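Local coordinates for precorrin-6y methylase (Rhodobacter capsulatus, PDB 3NJR), which binds S-adenosyl-L-homocysteine as the C-terminal domain of a precorrin-6Y C5,15-methyltransferase, an S-adenosyl-L-methionine-dependent enzyme of cobalamin biosynthesis, at residues S66-G77 with N96-M106; R79-I90 with R105-A116. One frame throughout, in Å; residues are numbered along the deposited sequence.

Contact 1 (S66-G77 with N96-M106). With SAH (S-adenosyl-L-homocysteine), chain C.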
loop_
_atom_site.group_PDB
_atom_site.type_symbol
_atom_site.label_atom_id
_atom_site.label_comp_id
_atom_site.label_asym_id
_atom_site.label_seq_id
_atom_site.Cartn_x
_atom_site.Cartn_y
_atom_site.Cartn_z
ATOM N N SER A 66 -2.889 8.207 26.036
ATOM C CA SER A 66 -3.182 7.288 27.118
ATOM C C SER A 66 -1.905 6.680 27.701
ATOM O O SER A 66 -1.973 5.790 28.554
ATOM C CB SER A 66 -4.140 6.196 26.644
ATOM O OG SER A 66 -3.427 5.105 26.049
ATOM N N GLY A 67 -0.758 7.163 27.218
ATOM C CA GLY A 67 0.569 6.813 27.733
ATOM C C GLY A 67 1.099 5.426 27.409
ATOM O O GLY A 67 1.983 4.922 28.104
ATOM N N SER A 68 0.588 4.790 26.363
ATOM C CA SER A 68 0.926 3.379 26.118
ATOM C C SER A 68 2.393 3.165 25.706
ATOM O O SER A 68 3.013 2.168 26.067
ATOM C CB SER A 68 -0.023 2.762 25.081
ATOM O OG SER A 68 0.278 3.232 23.768
ATOM N N VAL A 69 2.932 4.101 24.934
ATOM C CA VAL A 69 4.330 4.053 24.518
ATOM C C VAL A 69 5.246 4.071 25.743
ATOM O O VAL A 69 6.195 3.257 25.835
ATOM C CB VAL A 69 4.653 5.223 23.554
ATOM C CG1 VAL A 69 6.135 5.416 23.392
ATOM C CG2 VAL A 69 4.006 4.980 22.223
ATOM N N SER A 70 4.926 4.971 26.686
ATOM C CA SER A 70 5.691 5.151 27.923
ATOM C C SER A 70 5.615 3.912 28.796
ATOM O O SER A 70 6.600 3.551 29.449
ATOM C CB SER A 70 5.169 6.342 28.732
ATOM O OG SER A 70 5.420 7.594 28.131
ATOM N N VAL A 71 4.440 3.275 28.823
ATOM C CA VAL A 71 4.218 2.094 29.645
ATOM C C VAL A 71 5.100 0.983 29.106
ATOM O O VAL A 71 5.924 0.433 29.837
ATOM C CB VAL A 71 2.719 1.690 29.688
ATOM C CG1 VAL A 71 2.535 0.331 30.290
ATOM C CG2 VAL A 71 1.919 2.679 30.483
ATOM N N GLU A 72 4.973 0.680 27.823
ATOM C CA GLU A 72 5.889 -0.283 27.194
ATOM C C GLU A 72 7.397 0.117 27.240
ATOM O O GLU A 72 8.267 -0.759 27.351
ATOM C CB GLU A 72 5.419 -0.646 25.782
ATOM C CG GLU A 72 3.954 -1.010 25.766
ATOM C CD GLU A 72 3.563 -1.984 24.675
ATOM O OE1 GLU A 72 3.765 -1.682 23.485
ATOM O OE2 GLU A 72 3.025 -3.061 25.003
ATOM N N TRP A 73 7.715 1.414 27.172
ATOM C CA TRP A 73 9.120 1.836 27.283
ATOM C C TRP A 73 9.634 1.518 28.673
ATOM O O TRP A 73 10.705 0.939 28.802
ATOM C CB TRP A 73 9.285 3.318 26.967
ATOM C CG TRP A 73 10.600 3.951 27.400
ATOM C CD1 TRP A 73 10.891 4.471 28.628
ATOM C CD2 TRP A 73 11.774 4.182 26.583
ATOM N NE1 TRP A 73 12.173 4.983 28.642
ATOM C CE2 TRP A 73 12.733 4.825 27.401
ATOM C CE3 TRP A 73 12.104 3.907 25.245
ATOM C CZ2 TRP A 73 13.993 5.202 26.925
ATOM C CZ3 TRP A 73 13.364 4.269 24.778
ATOM C CH2 TRP A 73 14.290 4.916 25.614
ATOM N N CYS A 74 8.858 1.880 29.701
ATOM C CA CYS A 74 9.222 1.616 31.099
ATOM C C CYS A 74 9.211 0.136 31.484
ATOM O O CYS A 74 10.016 -0.285 32.308
ATOM C CB CYS A 74 8.309 2.390 32.035
ATOM S SG CYS A 74 8.584 4.197 31.950
ATOM N N LEU A 75 8.294 -0.642 30.889
ATOM C CA LEU A 75 8.274 -2.101 31.076
ATOM C C LEU A 75 9.530 -2.747 30.517
ATOM O O LEU A 75 9.997 -3.752 31.066
ATOM C CB LEU A 75 7.016 -2.762 30.508
ATOM C CG LEU A 75 5.753 -2.546 31.355
ATOM C CD1 LEU A 75 4.455 -2.717 30.530
ATOM C CD2 LEU A 75 5.729 -3.421 32.617
ATOM N N ALA A 76 10.106 -2.163 29.461
ATOM C CA ALA A 76 11.397 -2.659 28.956
ATOM C C ALA A 76 12.605 -2.248 29.835
ATOM O O ALA A 76 13.749 -2.590 29.529
ATOM C CB ALA A 76 11.601 -2.243 27.499
ATOM N N GLY A 77 12.348 -1.503 30.912
ATOM C CA GLY A 77 13.405 -1.018 31.790
ATOM C C GLY A 77 13.683 0.483 31.831
ATOM O O GLY A 77 14.399 0.948 32.716
ATOM N N ASN A 96 -2.638 3.732 34.198
ATOM C CA ASN A 96 -1.646 2.822 33.639
ATOM C C ASN A 96 -0.379 2.842 34.452
ATOM O O ASN A 96 0.289 1.823 34.586
ATOM C CB ASN A 96 -1.364 3.172 32.188
ATOM C CG ASN A 96 -2.553 2.916 31.299
ATOM O OD1 ASN A 96 -3.169 1.862 31.383
ATOM N ND2 ASN A 96 -2.893 3.879 30.451
ATOM N N ILE A 97 -0.050 4.009 34.997
ATOM C CA ILE A 97 1.028 4.102 35.960
ATOM C C ILE A 97 0.665 3.193 37.156
ATOM O O ILE A 97 1.436 2.276 37.484
ATOM C CB ILE A 97 1.336 5.582 36.367
ATOM C CG1 ILE A 97 1.950 6.358 35.190
ATOM C CG2 ILE A 97 2.290 5.638 37.531
ATOM C CD1 ILE A 97 2.031 7.892 35.385
ATOM N N ASP A 98 -0.519 3.415 37.755
ATOM C CA ASP A 98 -1.033 2.573 38.866
ATOM C C ASP A 98 -1.005 1.082 38.555
ATOM O O ASP A 98 -0.333 0.322 39.256
ATOM C CB ASP A 98 -2.471 2.936 39.245
ATOM C CG ASP A 98 -2.590 4.266 39.992
ATOM O OD1 ASP A 98 -1.591 5.029 40.139
ATOM O OD2 ASP A 98 -3.732 4.546 40.429
ATOM N N THR A 99 -1.725 0.681 37.504
ATOM C CA THR A 99 -1.840 -0.717 37.102
ATOM C C THR A 99 -0.523 -1.458 37.133
ATOM O O THR A 99 -0.437 -2.555 37.702
ATOM C CB THR A 99 -2.419 -0.857 35.680
ATOM O OG1 THR A 99 -3.687 -0.209 35.634
ATOM C CG2 THR A 99 -2.590 -2.348 35.268
ATOM N N TYR A 100 0.492 -0.853 36.525
ATOM C CA TYR A 100 1.768 -1.512 36.280
ATOM C C TYR A 100 2.833 -1.161 37.314
ATOM O O TYR A 100 4.001 -1.524 37.170
ATOM C CB TYR A 100 2.243 -1.198 34.860
ATOM C CG TYR A 100 1.372 -1.833 33.796
ATOM C CD1 TYR A 100 0.298 -1.131 33.220
ATOM C CD2 TYR A 100 1.599 -3.151 33.386
ATOM C CE1 TYR A 100 -0.524 -1.737 32.260
ATOM C CE2 TYR A 100 0.798 -3.759 32.423
ATOM C CZ TYR A 100 -0.256 -3.058 31.868
ATOM O OH TYR A 100 -1.027 -3.681 30.926
ATOM N N GLY A 101 2.406 -0.467 38.367
ATOM C CA GLY A 101 3.291 -0.058 39.446
ATOM C C GLY A 101 4.540 0.616 38.919
ATOM O O GLY A 101 5.662 0.228 39.279
ATOM N N LEU A 102 4.333 1.614 38.063
ATOM C CA LEU A 102 5.420 2.344 37.424
ATOM C C LEU A 102 5.712 3.739 38.013
ATOM O O LEU A 102 6.545 4.460 37.471
ATOM C CB LEU A 102 5.176 2.429 35.908
ATOM C CG LEU A 102 5.253 1.103 35.126
ATOM C CD1 LEU A 102 4.611 1.244 33.764
ATOM C CD2 LEU A 102 6.682 0.580 34.997
ATOM N N SER A 103 5.063 4.099 39.130
ATOM C CA SER A 103 5.184 5.453 39.692
ATOM C C SER A 103 6.614 5.876 40.051
ATOM O O SER A 103 6.977 7.040 39.840
ATOM C CB SER A 103 4.216 5.712 40.854
ATOM O OG SER A 103 4.558 4.953 41.996
ATOM N N PRO A 104 7.439 4.951 40.577
ATOM C CA PRO A 104 8.848 5.345 40.657
ATOM C C PRO A 104 9.467 5.686 39.276
ATOM O O PRO A 104 10.266 6.604 39.176
ATOM C CB PRO A 104 9.526 4.092 41.234
ATOM C CG PRO A 104 8.589 2.941 40.850
ATOM C CD PRO A 104 7.223 3.562 41.017
ATOM N N ARG A 105 9.092 4.951 38.235
ATOM C CA ARG A 105 9.725 5.022 36.918
ATOM C C ARG A 105 9.068 6.034 35.958
ATOM O O ARG A 105 9.719 6.535 35.045
ATOM C CB ARG A 105 9.650 3.641 36.261
ATOM C CG ARG A 105 10.646 2.626 36.751
ATOM C CD ARG A 105 10.521 1.332 35.921
ATOM N NE ARG A 105 11.792 0.652 35.635
ATOM C CZ ARG A 105 13.025 1.131 35.864
ATOM N NH1 ARG A 105 13.229 2.330 36.409
ATOM N NH2 ARG A 105 14.084 0.393 35.542
ATOM N N MET A 106 7.779 6.306 36.155
ATOM C CA MET A 106 6.986 7.027 35.172
ATOM C C MET A 106 6.179 8.181 35.767
ATOM O O MET A 106 5.435 7.985 36.727
ATOM C CB MET A 106 6.089 6.036 34.439
ATOM C CG MET A 106 5.056 6.629 33.503
ATOM S SD MET A 106 4.548 5.415 32.257
ATOM C CE MET A 106 3.018 6.128 31.632
HETATM N N SAH C . 0.894 7.891 21.801
HETATM C CA SAH C . -0.532 7.954 22.248
HETATM C CB SAH C . -1.438 8.227 21.045
HETATM C CG SAH C . -2.232 9.531 21.192
HETATM S SD SAH C . -1.629 10.754 20.064
HETATM C C SAH C . -0.915 6.682 22.970
HETATM O O SAH C . -1.835 6.639 23.785
HETATM O OXT SAH C . -0.314 5.632 22.781
HETATM C "C5'" SAH C . -2.698 12.151 20.310
HETATM C "C4'" SAH C . -2.537 12.840 21.674
HETATM O "O4'" SAH C . -1.544 13.884 21.679
HETATM C "C3'" SAH C . -3.847 13.495 22.098
HETATM O "O3'" SAH C . -4.285 12.916 23.323
HETATM C "C2'" SAH C . -3.536 14.966 22.311
HETATM O "O2'" SAH C . -4.193 15.527 23.457
HETATM C "C1'" SAH C . -2.021 14.988 22.467
HETATM N N9 SAH C . -1.465 16.330 22.110
HETATM C C8 SAH C . -1.917 17.141 21.128
HETATM N N7 SAH C . -1.214 18.298 21.078
HETATM C C5 SAH C . -0.285 18.246 22.050
HETATM C C6 SAH C . 0.798 19.134 22.545
HETATM N N6 SAH C . 0.996 20.330 21.951
HETATM N N1 SAH C . 1.566 18.720 23.590
HETATM C C2 SAH C . 1.358 17.525 24.177
HETATM N N3 SAH C . 0.392 16.672 23.772
HETATM C C4 SAH C . -0.450 16.955 22.734
#
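Ser66, whose carbonyl faces Asn96 across the contact, grips carboxylate oxygen O of S-adenosyl-L-homocysteine twice: Ser66 N donates to SAH O over 2.9 Å, and Ser66 OG donates to it as well. The other carboxylate oxygen, SAH OXT, takes a bond of 2.7 Å from Ser68 OG. Behind this site, Asn96 ND2 reaches Ser66 O at 2.8 Å, but an N-H...O angle of 122° makes the bond weak; Asn96 OD1 is held by the backbone N of Ala33. Beyond Gly67, the N-cap of helix 68-75, the interface turns apolar. Val71 spreads its two methyls over different neighbours. With CG1 anti to the backbone N (chi1 168°), that methyl sits over a face of the Tyr100 ring in a CH-pi contact, while CG2 lies against Asn96 CB and Met106 CE. Thr99 CG2 lies over the opposite face, toward its rim, and Tyr100 OH bonds to Ala31 O. Met106, extended to its tip, brings CE to 3.6 Å from Ser70 CB. Cys74 packs through CB on Leu102 CD2 (3.8 Å) and through SG on Met106 CB. At the far end, where a Schellman motif closes helix 68-75 at Gly77, Gly77 O lies over a face of the Arg105 guanidinium. From Ser66 and Ser68 the ligand carboxylate thus takes uncharged donors at the N-terminus of helix 68-75, whose dipole would probably help to stabilise the negative charge.

Contact 2 (R79-I90 with R105-A116); sequences RAITIEPRADRI and RMRAVQGTAPAA. With SAH (S-adenosyl-L-homocysteine), chain C.
Ile81 CG1 lies over one face of the Arg107 guanidinium, the two side chains running alongside each other in the same direction. Past the end of strand 79-84, at the N-cap of helix 87-99, one face of the Arg86 guanidinium carries Arg89 CG, while its edge holds Asp88 OD2 in plane: NE and NH2 of Arg86 grip that single oxygen side-on in a salt bridge. Arg89 has SAH O3' over a face of its own guanidinium, and its NE pairs with Asp35. Strands 79-84 and 106-110 run parallel as the two arms of a beta-alpha-beta crossover through helix 87-99, at one margin of the Rossmann-like sheet of class I methyltransferases; Val109 N to Thr82 O, 2.9 Å, is one of six backbone bonds between the two segments. As in that family, an acidic residue ends the second strand. Glu84, bent at chi2 (60°), receives SAH O3' on OE1 and SAH O2' on OE2, each at 2.7 Å. Its carboxylate is positioned by Arg86 N on the anti lone pair of OE2 and by Gly65 N on OE1. Ile90 CD1 packs on Ala108 CB at 3.9 Å, and Ile83 CG2 meets Ala116 CB at 3.7 Å. Ala113 N donates a weak 3.3 Å bond to adenine SAH N1.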
loop_
_atom_site.group_PDB
_atom_site.type_symbol
_atom_site.label_atom_id
_atom_site.label_comp_id
_atom_site.label_asym_id
_atom_site.label_seq_id
_atom_site.Cartn_x
_atom_site.Cartn_y
_atom_site.Cartn_z
ATOM N N ARG A 79 12.815 4.754 32.092
ATOM C CA ARG A 79 11.999 5.722 32.851
ATOM C C ARG A 79 11.411 6.716 31.834
ATOM O O ARG A 79 11.983 6.904 30.760
ATOM C CB ARG A 79 12.846 6.484 33.876
ATOM C CG ARG A 79 13.684 5.624 34.813
ATOM C CD ARG A 79 14.615 6.501 35.649
ATOM N NE ARG A 79 15.771 6.944 34.860
ATOM C CZ ARG A 79 16.135 8.219 34.667
ATOM N NH1 ARG A 79 15.452 9.218 35.224
ATOM N NH2 ARG A 79 17.205 8.502 33.923
ATOM N N ALA A 80 10.276 7.339 32.156
ATOM C CA ALA A 80 9.618 8.245 31.214
ATOM C C ALA A 80 8.900 9.396 31.882
ATOM O O ALA A 80 8.352 9.236 32.984
ATOM C CB ALA A 80 8.650 7.494 30.348
ATOM N N ILE A 81 8.898 10.550 31.212
ATOM C CA ILE A 81 7.993 11.657 31.540
ATOM C C ILE A 81 7.007 11.797 30.378
ATOM O O ILE A 81 7.419 11.902 29.223
ATOM C CB ILE A 81 8.755 12.992 31.744
ATOM C CG1 ILE A 81 9.666 12.906 32.965
ATOM C CG2 ILE A 81 7.781 14.152 31.899
ATOM C CD1 ILE A 81 10.793 13.875 32.943
ATOM N N THR A 82 5.717 11.817 30.689
ATOM C CA THR A 82 4.650 11.754 29.685
ATOM C C THR A 82 3.847 13.040 29.698
ATOM O O THR A 82 3.217 13.345 30.688
ATOM C CB THR A 82 3.719 10.548 29.973
ATOM O OG1 THR A 82 4.522 9.365 30.098
ATOM C CG2 THR A 82 2.685 10.349 28.867
ATOM N N ILE A 83 3.857 13.762 28.585
ATOM C CA ILE A 83 3.281 15.106 28.482
ATOM C C ILE A 83 1.957 15.090 27.727
ATOM O O ILE A 83 1.940 14.795 26.537
ATOM C CB ILE A 83 4.229 16.022 27.666
ATOM C CG1 ILE A 83 5.709 15.596 27.807
ATOM C CG2 ILE A 83 3.953 17.523 27.923
ATOM C CD1 ILE A 83 6.335 15.871 29.143
ATOM N N GLU A 84 0.859 15.422 28.405
ATOM C CA GLU A 84 -0.484 15.462 27.791
ATOM C C GLU A 84 -1.323 16.654 28.340
ATOM O O GLU A 84 -1.385 16.851 29.571
ATOM C CB GLU A 84 -1.188 14.116 28.022
ATOM C CG GLU A 84 -2.695 14.042 27.738
ATOM C CD GLU A 84 -3.071 14.372 26.287
ATOM O OE1 GLU A 84 -2.613 13.674 25.350
ATOM O OE2 GLU A 84 -3.842 15.336 26.090
ATOM N N PRO A 85 -1.949 17.468 27.449
ATOM C CA PRO A 85 -2.728 18.597 27.992
ATOM C C PRO A 85 -4.048 18.188 28.636
ATOM O O PRO A 85 -4.410 18.738 29.681
ATOM C CB PRO A 85 -2.961 19.512 26.774
ATOM C CG PRO A 85 -2.807 18.620 25.600
ATOM C CD PRO A 85 -1.784 17.581 25.993
ATOM N N ARG A 86 -4.737 17.216 28.051
ATOM C CA ARG A 86 -6.105 16.898 28.469
ATOM C C ARG A 86 -6.202 16.151 29.801
ATOM O O ARG A 86 -5.756 15.001 29.919
ATOM C CB ARG A 86 -6.836 16.132 27.369
ATOM C CG ARG A 86 -7.101 16.969 26.141
ATOM C CD ARG A 86 -7.958 16.234 25.143
ATOM N NE ARG A 86 -9.010 15.485 25.812
ATOM C CZ ARG A 86 -9.931 14.762 25.184
ATOM N NH1 ARG A 86 -9.944 14.702 23.857
ATOM N NH2 ARG A 86 -10.843 14.099 25.891
ATOM N N ALA A 87 -6.796 16.811 30.794
ATOM C CA ALA A 87 -6.970 16.227 32.124
ATOM C C ALA A 87 -7.623 14.839 32.117
ATOM O O ALA A 87 -7.274 13.985 32.944
ATOM C CB ALA A 87 -7.755 17.167 33.007
ATOM N N ASP A 88 -8.567 14.611 31.205
ATOM C CA ASP A 88 -9.278 13.335 31.176
ATOM C C ASP A 88 -8.375 12.226 30.648
ATOM O O ASP A 88 -8.463 11.086 31.089
ATOM C CB ASP A 88 -10.621 13.415 30.417
ATOM C CG ASP A 88 -10.456 13.448 28.898
ATOM O OD1 ASP A 88 -10.774 12.435 28.238
ATOM O OD2 ASP A 88 -10.007 14.483 28.355
ATOM N N ARG A 89 -7.479 12.572 29.736
ATOM C CA ARG A 89 -6.525 11.596 29.206
ATOM C C ARG A 89 -5.393 11.334 30.193
ATOM O O ARG A 89 -4.924 10.196 30.325
ATOM C CB ARG A 89 -5.979 12.041 27.854
ATOM C CG ARG A 89 -7.052 12.157 26.802
ATOM C CD ARG A 89 -6.417 12.218 25.459
ATOM N NE ARG A 89 -7.224 11.611 24.410
ATOM C CZ ARG A 89 -7.563 12.220 23.276
ATOM N NH1 ARG A 89 -7.166 13.466 23.033
ATOM N NH2 ARG A 89 -8.294 11.579 22.369
ATOM N N ILE A 90 -4.970 12.392 30.880
ATOM C CA ILE A 90 -4.010 12.286 31.988
ATOM C C ILE A 90 -4.461 11.233 33.016
ATOM O O ILE A 90 -3.668 10.430 33.487
ATOM C CB ILE A 90 -3.778 13.680 32.650
ATOM C CG1 ILE A 90 -2.717 14.471 31.868
ATOM C CG2 ILE A 90 -3.462 13.563 34.167
ATOM C CD1 ILE A 90 -1.281 14.250 32.326
ATOM N N ARG A 105 9.092 4.951 38.235
ATOM C CA ARG A 105 9.725 5.022 36.918
ATOM C C ARG A 105 9.068 6.034 35.958
ATOM O O ARG A 105 9.719 6.535 35.045
ATOM C CB ARG A 105 9.650 3.641 36.261
ATOM C CG ARG A 105 10.646 2.626 36.751
ATOM C CD ARG A 105 10.521 1.332 35.921
ATOM N NE ARG A 105 11.792 0.652 35.635
ATOM C CZ ARG A 105 13.025 1.131 35.864
ATOM N NH1 ARG A 105 13.229 2.330 36.409
ATOM N NH2 ARG A 105 14.084 0.393 35.542
ATOM N N MET A 106 7.779 6.306 36.155
ATOM C CA MET A 106 6.986 7.027 35.172
ATOM C C MET A 106 6.179 8.181 35.767
ATOM O O MET A 106 5.435 7.985 36.727
ATOM C CB MET A 106 6.089 6.036 34.439
ATOM C CG MET A 106 5.056 6.629 33.503
ATOM S SD MET A 106 4.548 5.415 32.257
ATOM C CE MET A 106 3.018 6.128 31.632
ATOM N N ARG A 107 6.340 9.374 35.186
ATOM C CA ARG A 107 5.641 10.601 35.606
ATOM C C ARG A 107 4.648 11.131 34.567
ATOM O O ARG A 107 4.937 11.156 33.380
ATOM C CB ARG A 107 6.658 11.729 35.809
ATOM C CG ARG A 107 7.087 12.027 37.204
ATOM C CD ARG A 107 8.221 13.060 37.175
ATOM N NE ARG A 107 7.756 14.418 36.848
ATOM C CZ ARG A 107 8.560 15.449 36.582
ATOM N NH1 ARG A 107 9.880 15.294 36.583
ATOM N NH2 ARG A 107 8.037 16.647 36.309
ATOM N N ALA A 108 3.505 11.628 35.006
ATOM C CA ALA A 108 2.663 12.381 34.078
ATOM C C ALA A 108 2.796 13.868 34.334
ATOM O O ALA A 108 2.828 14.301 35.484
ATOM C CB ALA A 108 1.225 11.959 34.184
ATOM N N VAL A 109 2.906 14.638 33.257
ATOM C CA VAL A 109 2.883 16.097 33.317
ATOM C C VAL A 109 1.692 16.572 32.483
ATOM O O VAL A 109 1.632 16.337 31.271
ATOM C CB VAL A 109 4.221 16.737 32.811
ATOM C CG1 VAL A 109 4.091 18.243 32.650
ATOM C CG2 VAL A 109 5.364 16.421 33.758
ATOM N N GLN A 110 0.727 17.212 33.129
ATOM C CA GLN A 110 -0.368 17.829 32.385
ATOM C C GLN A 110 0.112 19.133 31.775
ATOM O O GLN A 110 0.495 20.057 32.496
ATOM C CB GLN A 110 -1.589 18.076 33.270
ATOM C CG GLN A 110 -2.626 18.956 32.615
ATOM C CD GLN A 110 -3.969 18.876 33.285
ATOM O OE1 GLN A 110 -4.972 19.275 32.704
ATOM N NE2 GLN A 110 -4.007 18.348 34.511
ATOM N N GLY A 111 0.097 19.199 30.447
ATOM C CA GLY A 111 0.546 20.405 29.757
ATOM C C GLY A 111 0.790 20.258 28.270
ATOM O O GLY A 111 0.423 19.255 27.648
ATOM N N THR A 112 1.427 21.275 27.709
ATOM C CA THR A 112 1.661 21.381 26.280
ATOM C C THR A 112 3.156 21.535 26.043
ATOM O O THR A 112 3.829 22.302 26.735
ATOM C CB THR A 112 0.915 22.615 25.725
ATOM O OG1 THR A 112 -0.489 22.395 25.849
ATOM C CG2 THR A 112 1.229 22.860 24.263
ATOM N N ALA A 113 3.679 20.785 25.081
ATOM C CA ALA A 113 5.030 21.034 24.588
ATOM C C ALA A 113 4.940 22.191 23.597
ATOM O O ALA A 113 4.044 22.202 22.740
ATOM C CB ALA A 113 5.622 19.787 23.927
ATOM N N PRO A 114 5.896 23.138 23.667
ATOM C CA PRO A 114 7.157 23.013 24.398
ATOM C C PRO A 114 7.208 23.521 25.837
ATOM O O PRO A 114 8.150 23.169 26.543
ATOM C CB PRO A 114 8.137 23.816 23.525
ATOM C CG PRO A 114 7.340 24.242 22.290
ATOM C CD PRO A 114 5.938 24.302 22.774
ATOM N N ALA A 115 6.249 24.343 26.274
ATOM C CA ALA A 115 6.288 24.891 27.650
ATOM C C ALA A 115 6.528 23.821 28.742
ATOM O O ALA A 115 7.406 23.995 29.587
ATOM C CB ALA A 115 5.042 25.761 27.969
ATOM N N ALA A 116 5.812 22.700 28.685
ATOM C CA ALA A 116 5.924 21.665 29.730
ATOM C C ALA A 116 7.272 20.954 29.802
ATOM O O ALA A 116 7.588 20.316 30.810
ATOM C CB ALA A 116 4.804 20.653 29.609
HETATM N N SAH C . 0.894 7.891 21.801
HETATM C CA SAH C . -0.532 7.954 22.248
HETATM C CB SAH C . -1.438 8.227 21.045
HETATM C CG SAH C . -2.232 9.531 21.192
HETATM S SD SAH C . -1.629 10.754 20.064
HETATM C C SAH C . -0.915 6.682 22.970
HETATM O O SAH C . -1.835 6.639 23.785
HETATM O OXT SAH C . -0.314 5.632 22.781
HETATM C "C5'" SAH C . -2.698 12.151 20.310
HETATM C "C4'" SAH C . -2.537 12.840 21.674
HETATM O "O4'" SAH C . -1.544 13.884 21.679
HETATM C "C3'" SAH C . -3.847 13.495 22.098
HETATM O "O3'" SAH C . -4.285 12.916 23.323
HETATM C "C2'" SAH C . -3.536 14.966 22.311
HETATM O "O2'" SAH C . -4.193 15.527 23.457
HETATM C "C1'" SAH C . -2.021 14.988 22.467
HETATM N N9 SAH C . -1.465 16.330 22.110
HETATM C C8 SAH C . -1.917 17.141 21.128
HETATM N N7 SAH C . -1.214 18.298 21.078
HETATM C C5 SAH C . -0.285 18.246 22.050
HETATM C C6 SAH C . 0.798 19.134 22.545
HETATM N N6 SAH C . 0.996 20.330 21.951
HETATM N N1 SAH C . 1.566 18.720 23.590
HETATM C C2 SAH C . 1.358 17.525 24.177
HETATM N N3 SAH C . 0.392 16.672 23.772
HETATM C C4 SAH C . -0.450 16.955 22.734
#

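The centres of contacts 1 and 2 lie about 13 Å apart, and their segments alternate along the chain: 66-77, 79-90, 96-106, then 105-116. Helix 68-75 leads directly into strand 79-84, helix 87-99 serves both contacts, and Arg105 and Met106 belong to both. Contact 1 brings helix 68-75 against the end of helix 87-99, the turn that follows and the start of strand 106-110, whereas contact 2 joins two neighbouring strands of the sheet. A probable hydrogen bond between Ser70 OG and Thr82 OG1 ties helix to strand. The ligand spans the two: segment 66-77 binds its amino-acid carboxylate, and contact 2 binds its ribose and adenine, a division of labour familiar from Rossmann-like methyltransferases.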